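Local structure of putative PLP-dependent aminotransferase (Bacillus cereus ATCC 10987, 3JU7) at the interface of chains A and B. The protein probably catalyses transamination with pyridoxal phosphate as cofactor, like other DegT/DnrJ/EryC1/StrS aminotransferases. Coordinates in Å, arbitrary orientation; residue numbers count along the deposited sequence, not the author numbering. Chains: chain A/B, Putative PLP-dependent aminotransferase.

Contact 1: the interface of chains A and B. Residues chain A 9-12, 189; chain B 29, 31.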
loop_
_atom_site.group_PDB
_atom_site.type_symbol
_atom_site.label_atom_id
_atom_site.label_comp_id
_atom_site.label_asym_id
_atom_site.label_seq_id
_atom_site.Cartn_x
_atom_site.Cartn_y
_atom_site.Cartn_z
ATOM N N ARG A 9 16.896 9.118 13.263
ATOM C CA ARG A 9 16.169 10.195 13.844
ATOM C C ARG A 9 15.600 10.996 12.686
ATOM O O ARG A 9 16.196 11.969 12.224
ATOM C CB ARG A 9 17.060 11.065 14.722
ATOM C CG ARG A 9 16.275 12.180 15.426
ATOM C CD ARG A 9 17.148 13.135 16.183
ATOM N NE ARG A 9 16.338 13.958 17.080
ATOM C CZ ARG A 9 15.611 15.006 16.704
ATOM N NH1 ARG A 9 15.574 15.399 15.438
ATOM N NH2 ARG A 9 14.909 15.673 17.608
ATOM N N ALA A 10 14.444 10.542 12.212
ATOM C CA ALA A 10 13.755 11.187 11.138
ATOM C C ALA A 10 13.305 12.579 11.562
ATOM O O ALA A 10 12.945 12.805 12.732
ATOM C CB ALA A 10 12.580 10.346 10.713
ATOM N N SER A 11 13.369 13.506 10.615
ATOM C CA SER A 11 12.723 14.798 10.737
ATOM C C SER A 11 12.046 15.187 9.420
ATOM O O SER A 11 12.689 15.692 8.526
ATOM C CB SER A 11 13.723 15.877 11.134
ATOM O OG SER A 11 14.278 15.605 12.406
ATOM N N THR A 12 10.742 14.959 9.308
ATOM C CA THR A 12 10.000 15.378 8.133
ATOM C C THR A 12 9.729 16.876 8.285
ATOM O O THR A 12 9.821 17.424 9.383
ATOM C CB THR A 12 8.662 14.609 7.995
ATOM O OG1 THR A 12 7.827 14.963 9.100
ATOM C CG2 THR A 12 8.871 13.066 7.989
ATOM N N ALA A 189 9.795 7.911 5.870
ATOM C CA ALA A 189 10.336 8.955 6.759
ATOM C C ALA A 189 11.809 8.764 7.096
ATOM O O ALA A 189 12.480 9.713 7.397
ATOM C CB ALA A 189 9.511 9.080 8.031
ATOM N N HIS B 29 9.015 13.016 16.400
ATOM C CA HIS B 29 9.873 12.544 15.324
ATOM C C HIS B 29 9.683 11.045 15.013
ATOM O O HIS B 29 10.617 10.379 14.618
ATOM C CB HIS B 29 11.343 12.834 15.646
ATOM C CG HIS B 29 11.694 14.278 15.548
ATOM N ND1 HIS B 29 12.254 14.835 14.416
ATOM C CD2 HIS B 29 11.531 15.290 16.427
ATOM C CE1 HIS B 29 12.447 16.124 14.620
ATOM N NE2 HIS B 29 12.005 16.428 15.824
ATOM N N TYR B 31 7.027 8.929 12.617
ATOM C CA TYR B 31 6.118 9.263 11.524
ATOM C C TYR B 31 5.408 8.097 10.892
ATOM O O TYR B 31 4.444 8.301 10.144
ATOM C CB TYR B 31 6.906 9.968 10.442
ATOM C CG TYR B 31 7.599 11.173 10.942
ATOM C CD1 TYR B 31 6.947 12.419 10.978
ATOM C CD2 TYR B 31 8.893 11.099 11.399
ATOM C CE1 TYR B 31 7.581 13.539 11.479
ATOM C CE2 TYR B 31 9.565 12.243 11.871
ATOM C CZ TYR B 31 8.902 13.439 11.924
ATOM O OH TYR B 31 9.570 14.530 12.388
HETATM O O HOH W 1 8.181 16.827 11.788
#

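Contact 2: the interface of chains A and B. Residues chain A 67, 71, 97, 229-231; chain B 67, 93, 96-97.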
loop_
_atom_site.group_PDB
_atom_site.type_symbol
_atom_site.label_atom_id
_atom_site.label_comp_id
_atom_site.label_asym_id
_atom_site.label_seq_id
_atom_site.Cartn_x
_atom_site.Cartn_y
_atom_site.Cartn_z
HETATM N N MSE A 67 6.374 -3.776 -6.717
HETATM C CA MSE A 67 5.399 -4.816 -7.091
HETATM C C MSE A 67 4.664 -4.478 -8.385
HETATM O O MSE A 67 4.566 -5.314 -9.291
HETATM C CB MSE A 67 4.420 -5.082 -5.934
HETATM C CG MSE A 67 5.085 -5.840 -4.757
HETATM SE SE MSE A 67 4.017 -5.701 -3.144
HETATM C CE MSE A 67 2.611 -6.703 -3.723
ATOM N N GLN A 71 5.335 -6.555 -11.918
ATOM C CA GLN A 71 4.113 -7.151 -12.484
ATOM C C GLN A 71 3.866 -6.624 -13.907
ATOM O O GLN A 71 3.638 -7.410 -14.791
ATOM C CB GLN A 71 2.892 -6.871 -11.588
ATOM C CG GLN A 71 1.595 -7.451 -12.136
ATOM C CD GLN A 71 1.638 -8.968 -12.297
ATOM O OE1 GLN A 71 2.256 -9.668 -11.504
ATOM N NE2 GLN A 71 0.990 -9.470 -13.338
ATOM N N TRP A 97 5.849 -11.738 -4.600
ATOM C CA TRP A 97 4.434 -11.378 -4.714
ATOM C C TRP A 97 3.978 -11.337 -6.189
ATOM O O TRP A 97 2.798 -11.537 -6.478
ATOM C CB TRP A 97 4.140 -10.024 -4.049
ATOM C CG TRP A 97 3.858 -10.049 -2.584
ATOM C CD1 TRP A 97 4.742 -9.768 -1.579
ATOM C CD2 TRP A 97 2.598 -10.312 -1.939
ATOM N NE1 TRP A 97 4.119 -9.860 -0.358
ATOM C CE2 TRP A 97 2.805 -10.188 -0.547
ATOM C CE3 TRP A 97 1.326 -10.626 -2.398
ATOM C CZ2 TRP A 97 1.790 -10.394 0.387
ATOM C CZ3 TRP A 97 0.306 -10.805 -1.469
ATOM C CH2 TRP A 97 0.548 -10.702 -0.091
HETATM N N MSE A 229 -4.293 -6.557 -14.373
HETATM C CA MSE A 229 -3.847 -6.814 -13.013
HETATM C C MSE A 229 -3.616 -5.483 -12.305
HETATM O O MSE A 229 -3.183 -4.506 -12.905
HETATM C CB MSE A 229 -2.548 -7.623 -13.039
HETATM C CG MSE A 229 -2.082 -8.133 -11.711
HETATM SE SE MSE A 229 -3.502 -9.143 -10.926
HETATM C CE MSE A 229 -2.483 -9.731 -9.336
ATOM N N GLY A 230 -3.964 -5.433 -11.031
ATOM C CA GLY A 230 -3.872 -4.212 -10.272
ATOM C C GLY A 230 -4.228 -4.389 -8.820
ATOM O O GLY A 230 -4.526 -5.502 -8.330
ATOM N N PHE A 231 -4.183 -3.272 -8.126
ATOM C CA PHE A 231 -4.488 -3.260 -6.707
ATOM C C PHE A 231 -4.648 -1.810 -6.280
ATOM O O PHE A 231 -4.955 -0.945 -7.121
ATOM C CB PHE A 231 -3.436 -4.080 -5.903
ATOM C CG PHE A 231 -1.995 -3.661 -6.098
ATOM C CD1 PHE A 231 -1.630 -2.465 -6.694
ATOM C CD2 PHE A 231 -0.990 -4.427 -5.551
ATOM C CE1 PHE A 231 -0.291 -2.091 -6.808
ATOM C CE2 PHE A 231 0.357 -4.039 -5.666
ATOM C CZ PHE A 231 0.699 -2.868 -6.301
HETATM N N MSE B 67 -5.205 -8.578 0.938
HETATM C CA MSE B 67 -4.011 -9.305 0.516
HETATM C C MSE B 67 -3.291 -9.924 1.713
HETATM O O MSE B 67 -2.993 -11.139 1.709
HETATM C CB MSE B 67 -3.085 -8.395 -0.274
HETATM C CG MSE B 67 -3.709 -7.935 -1.585
HETATM SE SE MSE B 67 -2.741 -6.547 -2.460
HETATM C CE MSE B 67 -1.056 -7.461 -2.720
ATOM N N LEU B 93 -9.067 -9.290 -6.962
ATOM C CA LEU B 93 -7.656 -8.871 -7.115
ATOM C C LEU B 93 -6.777 -9.284 -5.929
ATOM O O LEU B 93 -5.662 -9.738 -6.141
ATOM C CB LEU B 93 -7.527 -7.379 -7.340
ATOM C CG LEU B 93 -7.966 -6.860 -8.706
ATOM C CD1 LEU B 93 -8.025 -5.347 -8.602
ATOM C CD2 LEU B 93 -7.048 -7.367 -9.909
ATOM N N ILE B 96 -5.917 -12.867 -6.301
ATOM C CA ILE B 96 -5.004 -13.203 -7.390
ATOM C C ILE B 96 -3.559 -12.865 -6.977
ATOM O O ILE B 96 -2.643 -13.631 -7.212
ATOM C CB ILE B 96 -5.440 -12.505 -8.690
ATOM C CG1 ILE B 96 -6.841 -12.987 -9.084
ATOM C CG2 ILE B 96 -4.426 -12.748 -9.844
ATOM C CD1 ILE B 96 -7.561 -12.060 -10.055
ATOM N N TRP B 97 -3.368 -11.728 -6.324
ATOM C CA TRP B 97 -2.057 -11.367 -5.817
ATOM C C TRP B 97 -1.546 -12.424 -4.838
ATOM O O TRP B 97 -0.354 -12.600 -4.715
ATOM C CB TRP B 97 -2.090 -9.995 -5.152
ATOM C CG TRP B 97 -1.889 -8.892 -6.100
ATOM C CD1 TRP B 97 -2.838 -8.098 -6.637
ATOM C CD2 TRP B 97 -0.647 -8.473 -6.667
ATOM N NE1 TRP B 97 -2.270 -7.175 -7.481
ATOM C CE2 TRP B 97 -0.922 -7.377 -7.507
ATOM C CE3 TRP B 97 0.676 -8.871 -6.495
ATOM C CZ2 TRP B 97 0.065 -6.707 -8.200
ATOM C CZ3 TRP B 97 1.666 -8.200 -7.184
ATOM C CH2 TRP B 97 1.355 -7.121 -8.013
#

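Contact 1: the interface of chains A and B
A:Arg9, A:Ala10, A:Ser11 and A:Thr12 meet B:His29 and B:Tyr31 in a loop-to-loop patch of the two-fold homodimer interface, where the N-terminal segment of one subunit is pinned by two aromatic side chains of the other. The dimer is likely to be the working unit, as is usual for aminotransferases of this family. B:His29 ND1 donates to the main-chain O of A:Ala10 at 2.7 Å. The carbonyl oxygen lies almost in the imidazole plane, and the N-H approaches it on a lone pair, with a C=O···N angle of 142°. A:Ser11 OG also lies 3.0 Å from B:His29 ND1, but well off the N-H direction, so any hydrogen bond there is doubtful at best; it donates weakly to the carbonyl of its own neighbour, A:Ala10. The extended A:Arg9 chain, with CG anti to the backbone N (chi1 -176°), carries its guanidinium over a face of the imidazole. NH1 is 3.6 Å from the ring centroid, a cation-pi contact offset toward the rim, and the two planes are 49° apart. A positive charge there would be expected to disfavour protonation of the histidine. B:Tyr31 meets the strip differently: the methyl group CG2 of A:Thr12 sits over the centre of its ring, 3.6 Å from CD1, and A:Ala10 CB packs against CE2 at 3.7 Å. The phenol OH takes a weak bond from the amide N of A:Thr12. A water 2.8 Å from B:Tyr31 OH links it to A:Thr12 O, and less closely to A:Thr12 OG1. At the base of the tyrosine, A:Ala189 CB lies 3.7 Å from B:Tyr31 CB. In the fold, B:His29 directly follows helix 19-28 and B:Tyr31 lies in the loop before helix 36-48, while A:Ala189 is two residues from A:Lys191, the predicted cofactor-binding lysine.

Contact 2: the interface of chains A and B
The indole of B:Trp97 is inserted between A:Met229 and A:Phe231, and this sandwich is the apolar centre of the patch; 118 Å² of the tryptophan is hidden by chain A. The CD2/CE2 side of the A:Phe231 ring lies over one face of the indole, nearly parallel to it and displaced toward the rim, CD2 lying 3.5 Å from CE2 of the indole. A:Phe231 CG stands between its backbone N and carbonyl carbon (chi1 55°), which turns the ring back over the indole. On the opposite face, the selenomethionine A:Met229 bends at chi2 (55°) and lays its terminal methyl CE over the five-membered ring in a CH-pi contact; the modelled separation is too short to be taken literally. The same methyl touches B:Ile96 CG2 at 3.6 Å, one residue back on helix 90-97. Beside the sandwich, A:Trp97 packs against the selenomethionine B:Met67, whose CE methyl lies 3.8 Å from A:Trp97 CZ3. A:Met67 and B:Met67 point tip to tip, their CE methyls 3.9 Å apart, and A:Met67 in turn packs on B:Trp97. Farther out, the aliphatic part of A:Gln71 borders the six-membered ring, CB being 3.9 Å from B:Trp97 CH2, with the amide plane steeply inclined to the indole. Main-chain oxygens begin the polar rim. A:Trp97 O approaches CE3 of B:Trp97 to 3.4 Å, and B:Leu93 shields A:Gly230 O with CD2 at 3.5 Å. The hydrogen bond to A:Gly230 O satisfies the indole N-H in a largely apolar setting and would help fix the rotation of the ring between its two covers. It runs from B:Trp97 NE1 to A:Gly230 O at 2.9 Å; the oxygen lies in the indole plane, but the donor stands 64° out of the carbonyl plane, away from the lone pairs.

Contacts 1 and 2 are centred about 30 Å apart (C-alpha centres) and share no residue, yet belong to one two-fold interface, so each has a twin with the chains exchanged. Contact 1 joins loops, one of them the N-terminal segment, through directed polar bonds and a water. Contact 2 brings helices 62-73 and 90-97 of both subunits together with the loop at residues 229-231, largely by apolar packing, and the pairing of the two residues 67 places it close to the symmetry axis. Together they probably hold the subunits in a fixed relative orientation over a broad span.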